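Long-range contacts in beta-glucanase (Bacteroides thetaiotaomicron, PDB 6EUG), which probably hydrolyses beta-1,3-galactosidic bonds through a family 43 glycoside hydrolase domain, the part of the longer protein present here, with glucoimidazole bound in its pocket: residues 111-116 with 321-326; 212-217 with 262-267; 276-281 with 290-295. One frame throughout, in Å; residues are numbered along the deposited sequence. Where two conformers were deposited one is given.

Contact 1: residues 111-116 with 321-326; sequences RPKVIY and STYILP. With GIM (glucoimidazole), chain B.
R111 and K113 reach across to S321, T322 and Y323. The two strands run nearly parallel but form no sheet ladder. They lie in different blades of the five-bladed beta-propeller of family 43 enzymes, and side chains and a water join them.

The direct polar link is weak. R111 NH1 points to S321 O at 3.4 Å, with a poor angle at the hydrogen. A water carries the other polar link. It accepts from R111 NH1 at 3.1 Å and from K113 NZ at 2.7 Å, and donates to T322 OG1 at 2.8 Å. This water lies in the guanidinium plane, at its edge. T322 OG1 is also hydrogen-bonded to G48 O.

K113 is folded back by bends at chi2 (-72°) and chi4 (-69°). Its ammonium therefore returns to its own strand and donates to P112 O, from 64° out of the carbonyl plane, and weakly to R111 O. The same fold brings the aliphatic part across the gap. K113 CE rests 3.5 Å from T322 O, and K113 CD is 4.1 Å from Y323 CD1. T322 and Y323 both face M336, which makes a classic beta bulge in strand 320-327.

Ligand bonds use NE and NH2 of R111. Its chain is extended from CG to NE and carries the guanidinium to glucoimidazole. R111 NH2 donates to ligand O2 at 3.2 Å. R111 NE donates to ligand O3 at 3.0 Å, a weak bond. E110, D214 and Q320 also bind the ligand.

R111 NH1 is thus steered by the water and, weakly, by S321 O, while NE and NH2 meet the ligand hydroxyls. R111 NH1 and K113 NZ share the water as acceptor. Through its bond to T322 OG1, the water links both cations to strand 320-327.

Contact 2: residues 212-217 with 262-267; sequences SRDMTL and NEAPAI. With GIM (glucoimidazole), chain B.
The D214 carboxylate takes bonds from A264 N and from glucoimidazole at one oxygen, OD2. A264 N donates to D214 OD2 at 3.0 Å, meeting the oxygen on its anti side and 16° out of the carboxylate plane. Ligand O2 donates to the same D214 OD2 at 2.7 Å, so two donors grip one oxygen. The other oxygen, OD1, has a long, weak ion pair with R111. E263 CB packs against the carboxylate, 3.6 Å from D214 OD2.

Next to this polar end the contact turns apolar. D214 CB touches P265 CD at 4.1 Å, and the proline ring also meets the backbone of M215. The contact continues along strands 215-219 and 265-270. Each is the first strand of a four-stranded blade of the propeller. The strands run side by side in nearly the same direction, yet no backbone hydrogen bond joins them here.

T216 turns its methyl group to the other strand. At chi1 -165° the hydroxyl lies beside the carbonyl carbon, and CG2 comes 3.5 Å from P265 O and 4.2 Å from I267 CG2. The hydroxyl works through water instead: T216 OG1 donates to a water at 2.7 Å, and that water donates to P265 O at 2.8 Å. Further waters sit between M215 O and P265 O and beside L217 O.

Contact 3: residues 276-281 with 290-295; sequences MITSGC and RLLTAD
Strands 273-279 and 290-294 form a beta hairpin within one propeller blade, and this contact is its antiparallel ladder. M276 and L292 are a hydrogen-bonded pair: M276 N donates to L292 O at 2.8 Å, and L292 N donates to M276 O at 2.7 Å. T278 and R290 form the next such pair, with T278 N to R290 O at 3.1 Å and R290 N to T278 O at 2.9 Å. I277 and L291 between them are a non-hydrogen-bonded pair.

M276, T278, R290 and L292 share one face. M276 CE meets L292 CD1 at 4.1 Å, the two side chains crossing at a slant, and T278 CG2 also packs on L292 CD1. T278 OG1 lies 3.5 Å from R290 CB. R290 bends at chi2 (93°), which lays its chain past S279 and puts one guanidinium face over G280. G280 CA stands 3.5 Å above the centre of that plane. N262 OD1 takes hydrogen bonds from both T278 OG1 and R290 NH1.

I277 and L291 occupy the other face, where I277 CG1 touches L291 CD1 at 4.0 Å. There they pack on I365 and P363 of strand 363-366. Within the blade, strand 265-270 borders 273-279, and strand 302-304 continues the sheet beyond 290-294.

From the N terminus, residues 111-116 come first, in an early blade, and pair with a segment that begins 205 residues after they end. The chain then reaches 212-217, and contact 2 closes with 262-267 after one whole blade. Contact 3 follows in series, when 290-295 turns back on 276-281. Contact 1 closes last, with 321-326, so its long loop encloses the other two, and none cross. Contacts 1 and 2 tie edge strands of different blades, near the propeller centre, and both touch the ligand. They meet through S321 and A264, and through K113 and T216. Contact 3 builds outward within a blade, joined to contact 2 by A266 and I277.

Contact 1: residues 111-116 with 321-326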
loop_
_atom_site.group_PDB
_atom_site.type_symbol
_atom_site.label_atom_id
_atom_site.label_comp_id
_atom_site.label_asym_id
_atom_site.label_seq_id
_atom_site.Cartn_x
_atom_site.Cartn_y
_atom_site.Cartn_z
ATOM N N ARG A 111 0.586 -5.573 3.784
ATOM C CA ARG A 111 0.111 -4.778 2.664
ATOM C C ARG A 111 0.489 -5.338 1.296
ATOM O O ARG A 111 0.915 -4.606 0.407
ATOM C CB ARG A 111 0.484 -3.293 2.857
ATOM C CG ARG A 111 -0.208 -2.640 4.045
ATOM C CD ARG A 111 -0.047 -1.114 4.144
ATOM N NE ARG A 111 -0.696 -0.623 5.365
ATOM C CZ ARG A 111 -2.010 -0.403 5.516
ATOM N NH1 ARG A 111 -2.856 -0.507 4.506
ATOM N NH2 ARG A 111 -2.500 -0.008 6.702
ATOM N N PRO A 112 0.234 -6.652 1.079
ATOM C CA PRO A 112 0.543 -7.211 -0.229
ATOM C C PRO A 112 -0.275 -6.623 -1.374
ATOM O O PRO A 112 -1.454 -6.268 -1.181
ATOM C CB PRO A 112 0.162 -8.689 -0.064
ATOM C CG PRO A 112 -1.006 -8.630 0.902
ATOM C CD PRO A 112 -0.592 -7.565 1.889
ATOM N N LYS A 113 0.317 -6.587 -2.554
ATOM C CA LYS A 113 -0.365 -6.194 -3.795
ATOM C C LYS A 113 0.131 -7.076 -4.930
ATOM O O LYS A 113 1.298 -7.429 -4.975
ATOM C CB LYS A 113 -0.130 -4.716 -4.150
ATOM C CG LYS A 113 -0.434 -3.723 -3.002
ATOM C CD LYS A 113 -1.938 -3.599 -2.768
ATOM C CE LYS A 113 -2.247 -2.749 -1.551
ATOM N NZ LYS A 113 -1.831 -3.427 -0.254
ATOM N N VAL A 114 -0.773 -7.400 -5.847
ATOM C CA VAL A 114 -0.454 -8.206 -7.038
ATOM C C VAL A 114 -0.862 -7.469 -8.308
ATOM O O VAL A 114 -2.002 -6.955 -8.386
ATOM C CB VAL A 114 -1.143 -9.616 -6.990
ATOM C CG1 VAL A 114 -0.776 -10.465 -8.178
ATOM C CG2 VAL A 114 -0.753 -10.361 -5.712
ATOM N N ILE A 115 0.049 -7.496 -9.289
ATOM C CA ILE A 115 -0.170 -6.967 -10.638
ATOM C C ILE A 115 0.195 -8.000 -11.719
ATOM O O ILE A 115 1.085 -8.834 -11.534
ATOM C CB ILE A 115 0.594 -5.649 -10.866
ATOM C CG1 ILE A 115 2.111 -5.814 -10.665
ATOM C CG2 ILE A 115 0.015 -4.536 -10.001
ATOM C CD1 ILE A 115 2.937 -4.552 -10.760
ATOM N N TYR A 116 -0.504 -7.939 -12.854
ATOM C CA TYR A 116 -0.252 -8.861 -13.962
ATOM C C TYR A 116 0.624 -8.176 -14.963
ATOM O O TYR A 116 0.325 -7.032 -15.357
ATOM C CB TYR A 116 -1.574 -9.260 -14.643
ATOM C CG TYR A 116 -1.406 -10.199 -15.845
ATOM C CD1 TYR A 116 -0.971 -11.507 -15.678
ATOM C CD2 TYR A 116 -1.694 -9.765 -17.148
ATOM C CE1 TYR A 116 -0.804 -12.360 -16.772
ATOM C CE2 TYR A 116 -1.541 -10.608 -18.247
ATOM C CZ TYR A 116 -1.095 -11.906 -18.053
ATOM O OH TYR A 116 -0.932 -12.743 -19.119
ATOM N N SER A 321 -7.399 3.473 4.782
ATOM C CA SER A 321 -7.265 3.082 3.384
ATOM C C SER A 321 -6.396 1.846 3.119
ATOM O O SER A 321 -5.332 1.693 3.749
ATOM C CB SER A 321 -6.739 4.296 2.587
ATOM O OG SER A 321 -5.507 4.856 3.112
ATOM N N THR A 322 -6.814 1.022 2.154
ATOM C CA THR A 322 -5.944 -0.068 1.619
ATOM C C THR A 322 -5.849 -0.186 0.098
ATOM O O THR A 322 -4.803 -0.586 -0.394
ATOM C CB THR A 322 -6.188 -1.441 2.277
ATOM O OG1 THR A 322 -5.129 -2.365 1.934
ATOM C CG2 THR A 322 -7.552 -2.034 1.939
ATOM N N TYR A 323 -6.925 0.111 -0.643
ATOM C CA TYR A 323 -6.925 -0.109 -2.097
ATOM C C TYR A 323 -8.090 0.625 -2.758
ATOM O O TYR A 323 -9.139 0.833 -2.131
ATOM C CB TYR A 323 -7.043 -1.657 -2.406
ATOM C CG TYR A 323 -6.686 -2.003 -3.861
ATOM C CD1 TYR A 323 -5.359 -1.981 -4.288
ATOM C CD2 TYR A 323 -7.670 -2.370 -4.785
ATOM C CE1 TYR A 323 -5.016 -2.229 -5.617
ATOM C CE2 TYR A 323 -7.342 -2.634 -6.110
ATOM C CZ TYR A 323 -6.011 -2.580 -6.520
ATOM O OH TYR A 323 -5.674 -2.834 -7.831
ATOM N N ILE A 324 -7.914 0.972 -4.035
ATOM C CA ILE A 324 -9.004 1.474 -4.854
ATOM C C ILE A 324 -9.169 0.546 -6.065
ATOM O O ILE A 324 -8.259 0.430 -6.911
ATOM C CB ILE A 324 -8.866 2.983 -5.201
ATOM C CG1 ILE A 324 -9.098 3.804 -3.888
ATOM C CG2 ILE A 324 -9.978 3.391 -6.189
ATOM C CD1 ILE A 324 -8.568 5.200 -3.895
ATOM N N LEU A 325 -10.329 -0.135 -6.111
ATOM C CA LEU A 325 -10.659 -1.108 -7.188
ATOM C C LEU A 325 -11.371 -0.405 -8.337
ATOM O O LEU A 325 -12.497 0.091 -8.132
ATOM C CB LEU A 325 -11.603 -2.195 -6.660
ATOM C CG LEU A 325 -12.141 -3.268 -7.619
ATOM C CD1 LEU A 325 -11.022 -4.083 -8.262
ATOM C CD2 LEU A 325 -13.155 -4.132 -6.892
ATOM N N PRO A 326 -10.774 -0.412 -9.545
ATOM C CA PRO A 326 -11.538 0.058 -10.712
ATOM C C PRO A 326 -12.446 -1.037 -11.289
ATOM O O PRO A 326 -12.062 -2.218 -11.268
ATOM C CB PRO A 326 -10.442 0.421 -11.735
ATOM C CG PRO A 326 -9.121 0.196 -11.052
ATOM C CD PRO A 326 -9.374 -0.732 -9.910
HETATM C C1 GIM B . 0.688 1.121 10.568
HETATM C C2 GIM B . 0.517 0.552 9.212
HETATM N N10 GIM B . 0.769 0.424 11.715
HETATM C C3 GIM B . 0.058 -0.914 9.321
HETATM C C4 GIM B . 0.910 -1.637 10.407
HETATM C C5 GIM B . 0.615 -1.054 11.798
HETATM C C6 GIM B . 1.492 -1.650 12.898
HETATM C C7 GIM B . 0.999 2.579 12.182
HETATM C C8 GIM B . 0.945 1.313 12.730
HETATM N N1 GIM B . 0.836 2.440 10.847
HETATM O O3 GIM B . 0.237 -1.594 8.069
HETATM O O2 GIM B . -0.304 1.461 8.432
HETATM O O4 GIM B . 2.337 -1.595 10.151
HETATM O O6 GIM B . 2.846 -1.237 12.735
HETATM O O HOH W 1 -2.493 -1.609 1.672
#

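Contact 2: residues 212-217 with 262-267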
loop_
_atom_site.group_PDB
_atom_site.type_symbol
_atom_site.label_atom_id
_atom_site.label_comp_id
_atom_site.label_asym_id
_atom_site.label_seq_id
_atom_site.Cartn_x
_atom_site.Cartn_y
_atom_site.Cartn_z
ATOM N N SER A 212 11.232 1.437 2.929
ATOM C CA SER A 212 9.874 1.145 2.408
ATOM C C SER A 212 9.079 0.424 3.452
ATOM O O SER A 212 9.472 -0.681 3.839
ATOM C CB SER A 212 9.982 0.268 1.118
ATOM O OG SER A 212 8.712 0.049 0.502
ATOM N N ARG A 213 7.983 1.045 3.933
ATOM C CA ARG A 213 7.058 0.415 4.860
ATOM C C ARG A 213 5.670 0.253 4.195
ATOM O O ARG A 213 5.555 -0.575 3.280
ATOM C CB ARG A 213 7.075 1.082 6.258
ATOM C CG ARG A 213 8.419 0.968 6.964
ATOM C CD ARG A 213 8.226 0.886 8.480
ATOM N NE ARG A 213 9.461 0.868 9.274
ATOM C CZ ARG A 213 10.049 1.944 9.804
ATOM N NH1 ARG A 213 9.578 3.180 9.578
ATOM N NH2 ARG A 213 11.149 1.795 10.544
ATOM N N ASP A 214 4.651 1.023 4.582
ATOM C CA ASP A 214 3.365 0.941 3.899
ATOM C C ASP A 214 3.589 1.233 2.388
ATOM O O ASP A 214 4.419 2.093 2.027
ATOM C CB ASP A 214 2.338 1.955 4.426
ATOM C CG ASP A 214 1.783 1.623 5.798
ATOM O OD1 ASP A 214 2.136 0.605 6.447
ATOM O OD2 ASP A 214 0.899 2.405 6.228
ATOM N N MET A 215 2.905 0.459 1.542
ATOM C CA MET A 215 3.109 0.509 0.075
ATOM C C MET A 215 1.909 0.075 -0.755
ATOM O O MET A 215 0.981 -0.587 -0.273
ATOM C CB MET A 215 4.329 -0.354 -0.314
ATOM C CG MET A 215 4.283 -1.826 0.114
ATOM S SD MET A 215 4.932 -3.059 -1.043
ATOM C CE MET A 215 3.571 -3.055 -2.230
ATOM N N THR A 216 1.957 0.458 -2.045
ATOM C CA THR A 216 1.081 -0.074 -3.033
ATOM C C THR A 216 1.767 -0.105 -4.402
ATOM O O THR A 216 2.962 0.244 -4.526
ATOM C CB THR A 216 -0.265 0.656 -3.050
ATOM O OG1 THR A 216 -1.230 -0.109 -3.793
ATOM C CG2 THR A 216 -0.153 2.093 -3.633
ATOM N N LEU A 217 1.011 -0.596 -5.380
ATOM C CA LEU A 217 1.437 -0.712 -6.798
ATOM C C LEU A 217 0.412 -0.106 -7.715
ATOM O O LEU A 217 -0.791 -0.142 -7.410
ATOM C CB LEU A 217 1.622 -2.191 -7.202
ATOM C CG LEU A 217 2.652 -3.044 -6.451
ATOM C CD1 LEU A 217 2.584 -4.538 -6.843
ATOM C CD2 LEU A 217 4.078 -2.530 -6.631
ATOM N N ASN A 262 2.369 10.775 5.494
ATOM C CA ASN A 262 1.345 10.047 4.751
ATOM C C ASN A 262 1.667 8.541 4.713
ATOM O O ASN A 262 2.814 8.155 4.470
ATOM C CB ASN A 262 1.249 10.584 3.311
ATOM C CG ASN A 262 0.646 11.981 3.252
ATOM O OD1 ASN A 262 -0.616 12.159 3.361
ATOM N ND2 ASN A 262 1.512 12.984 3.094
ATOM N N GLU A 263 0.607 7.745 4.883
ATOM C CA GLU A 263 0.698 6.288 5.054
ATOM C C GLU A 263 -0.412 5.570 4.282
ATOM O O GLU A 263 -1.240 6.218 3.654
ATOM C CB GLU A 263 0.619 5.940 6.559
ATOM C CG GLU A 263 1.459 6.820 7.488
ATOM C CD GLU A 263 2.962 6.889 7.181
ATOM O OE1 GLU A 263 3.573 5.934 6.664
ATOM O OE2 GLU A 263 3.562 7.940 7.483
ATOM N N ALA A 264 -0.393 4.233 4.263
ATOM C CA ALA A 264 -1.515 3.468 3.698
ATOM C C ALA A 264 -2.012 3.968 2.321
ATOM O O ALA A 264 -3.221 4.153 2.129
ATOM C CB ALA A 264 -2.654 3.423 4.689
ATOM N N PRO A 265 -1.089 4.146 1.371
ATOM C CA PRO A 265 -1.510 4.741 0.065
ATOM C C PRO A 265 -2.436 3.847 -0.773
ATOM O O PRO A 265 -2.214 2.603 -0.855
ATOM C CB PRO A 265 -0.171 4.954 -0.655
ATOM C CG PRO A 265 0.693 3.896 -0.090
ATOM C CD PRO A 265 0.368 3.908 1.378
ATOM N N ALA A 266 -3.437 4.471 -1.403
ATOM C CA ALA A 266 -4.338 3.850 -2.366
ATOM C C ALA A 266 -4.479 4.837 -3.541
ATOM O O ALA A 266 -4.551 6.053 -3.346
ATOM C CB ALA A 266 -5.701 3.563 -1.730
ATOM N N ILE A 267 -4.448 4.311 -4.752
ATOM C CA ILE A 267 -4.311 5.133 -5.982
ATOM C C ILE A 267 -5.174 4.654 -7.140
ATOM O O ILE A 267 -5.370 3.453 -7.298
ATOM C CB ILE A 267 -2.833 5.235 -6.421
ATOM C CG1 ILE A 267 -2.645 6.258 -7.577
ATOM C CG2 ILE A 267 -2.249 3.877 -6.778
ATOM C CD1 ILE A 267 -1.188 6.657 -7.794
HETATM C C1 GIM B . 0.688 1.121 10.568
HETATM C C2 GIM B . 0.517 0.552 9.212
HETATM N N10 GIM B . 0.769 0.424 11.715
HETATM C C3 GIM B . 0.058 -0.914 9.321
HETATM C C4 GIM B . 0.910 -1.637 10.407
HETATM C C5 GIM B . 0.615 -1.054 11.798
HETATM C C6 GIM B . 1.492 -1.650 12.898
HETATM C C7 GIM B . 0.999 2.579 12.182
HETATM C C8 GIM B . 0.945 1.313 12.730
HETATM N N1 GIM B . 0.836 2.440 10.847
HETATM O O3 GIM B . 0.237 -1.594 8.069
HETATM O O2 GIM B . -0.304 1.461 8.432
HETATM O O4 GIM B . 2.337 -1.595 10.151
HETATM O O6 GIM B . 2.846 -1.237 12.735
HETATM O O HOH W 2 4.450 3.113 6.804
HETATM O O HOH W 3 -1.124 0.721 1.047
HETATM O O HOH W 4 -3.396 0.560 -2.392
HETATM O O HOH W 5 -3.494 0.567 -6.968
#

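Contact 3: residues 276-281 with 290-295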
loop_
_atom_site.group_PDB
_atom_site.type_symbol
_atom_site.label_atom_id
_atom_site.label_comp_id
_atom_site.label_asym_id
_atom_site.label_seq_id
_atom_site.Cartn_x
_atom_site.Cartn_y
_atom_site.Cartn_z
ATOM N N MET A 276 -4.788 9.945 -5.275
ATOM C CA MET A 276 -4.283 9.051 -4.219
ATOM C C MET A 276 -4.899 9.433 -2.861
ATOM O O MET A 276 -4.972 10.620 -2.506
ATOM C CB MET A 276 -2.747 9.139 -4.156
ATOM C CG MET A 276 -2.082 8.206 -3.165
ATOM S SD MET A 276 -0.374 7.745 -3.548
ATOM C CE MET A 276 0.468 9.283 -3.939
ATOM N N ILE A 277 -5.323 8.420 -2.116
ATOM C CA ILE A 277 -5.850 8.587 -0.743
ATOM C C ILE A 277 -4.852 7.967 0.217
ATOM O O ILE A 277 -4.389 6.837 0.001
ATOM C CB ILE A 277 -7.288 8.014 -0.548
ATOM C CG1 ILE A 277 -8.267 8.756 -1.472
ATOM C CG2 ILE A 277 -7.719 8.070 0.922
ATOM C CD1 ILE A 277 -9.695 8.228 -1.490
ATOM N N THR A 278 -4.570 8.713 1.289
ATOM C CA THR A 278 -3.668 8.281 2.346
ATOM C C THR A 278 -4.259 8.534 3.725
ATOM O O THR A 278 -5.239 9.296 3.864
ATOM C CB THR A 278 -2.311 9.002 2.212
ATOM O OG1 THR A 278 -2.516 10.421 2.270
ATOM C CG2 THR A 278 -1.651 8.695 0.882
ATOM N N SER A 279 -3.666 7.894 4.744
ATOM C CA SER A 279 -3.928 8.228 6.150
ATOM C C SER A 279 -2.749 9.027 6.707
ATOM O O SER A 279 -1.692 9.099 6.097
ATOM C CB SER A 279 -4.102 6.934 7.016
ATOM O OG SER A 279 -2.866 6.258 7.194
ATOM N N GLY A 280 -2.928 9.598 7.895
ATOM C CA GLY A 280 -1.780 10.017 8.697
ATOM C C GLY A 280 -1.134 8.845 9.431
ATOM O O GLY A 280 -1.450 7.659 9.172
ATOM N N CYS A 281 -0.238 9.183 10.355
ATOM C CA CYS A 281 0.584 8.209 11.088
ATOM C C CYS A 281 0.245 8.258 12.577
ATOM O O CYS A 281 0.842 9.032 13.332
ATOM C CB CYS A 281 2.088 8.492 10.867
ATOM S SG CYS A 281 3.156 7.085 11.223
ATOM N N ARG A 290 -6.373 11.960 3.734
ATOM C CA ARG A 290 -5.906 13.007 2.831
ATOM C C ARG A 290 -6.196 12.562 1.381
ATOM O O ARG A 290 -6.162 11.331 1.067
ATOM C CB ARG A 290 -4.384 13.247 2.989
ATOM C CG ARG A 290 -3.919 13.590 4.423
ATOM C CD ARG A 290 -3.480 12.410 5.265
ATOM N NE ARG A 290 -3.033 12.881 6.573
ATOM C CZ ARG A 290 -1.786 13.175 6.934
ATOM N NH1 ARG A 290 -0.755 13.037 6.103
ATOM N NH2 ARG A 290 -1.580 13.619 8.164
ATOM N N LEU A 291 -6.461 13.546 0.520
ATOM C CA LEU A 291 -6.548 13.355 -0.941
ATOM C C LEU A 291 -5.381 14.062 -1.633
ATOM O O LEU A 291 -5.158 15.250 -1.399
ATOM C CB LEU A 291 -7.871 13.884 -1.492
ATOM C CG LEU A 291 -8.135 13.731 -2.985
ATOM C CD1 LEU A 291 -8.155 12.241 -3.347
ATOM C CD2 LEU A 291 -9.437 14.400 -3.396
ATOM N N LEU A 292 -4.650 13.324 -2.477
ATOM C CA LEU A 292 -3.512 13.858 -3.221
ATOM C C LEU A 292 -3.770 13.707 -4.727
ATOM O O LEU A 292 -4.396 12.727 -5.143
ATOM C CB LEU A 292 -2.224 13.187 -2.822
ATOM C CG LEU A 292 -2.019 12.854 -1.309
ATOM C CD1 LEU A 292 -0.761 12.025 -1.103
ATOM C CD2 LEU A 292 -1.934 14.125 -0.464
ATOM N N THR A 293 -3.296 14.656 -5.532
ATOM C CA THR A 293 -3.510 14.600 -6.998
ATOM C C THR A 293 -2.315 15.100 -7.819
ATOM O O THR A 293 -1.540 15.992 -7.361
ATOM C CB THR A 293 -4.817 15.336 -7.383
ATOM O OG1 THR A 293 -5.187 15.120 -8.759
ATOM C CG2 THR A 293 -4.689 16.851 -7.135
ATOM N N ALA A 294 -2.188 14.534 -9.026
ATOM C CA ALA A 294 -1.222 14.963 -10.034
ATOM C C ALA A 294 -1.745 14.739 -11.455
ATOM O O ALA A 294 -2.632 13.875 -11.684
ATOM C CB ALA A 294 0.120 14.252 -9.873
ATOM N N ASP A 295 -1.183 15.488 -12.401
ATOM C CA ASP A 295 -1.457 15.264 -13.846
ATOM C C ASP A 295 -0.413 14.439 -14.592
ATOM O O ASP A 295 -0.518 14.275 -15.826
ATOM C CB ASP A 295 -1.725 16.608 -14.576
ATOM C CG ASP A 295 -3.002 17.327 -14.070
ATOM O OD1 ASP A 295 -3.882 16.703 -13.469
ATOM O OD2 ASP A 295 -3.124 18.555 -14.268
#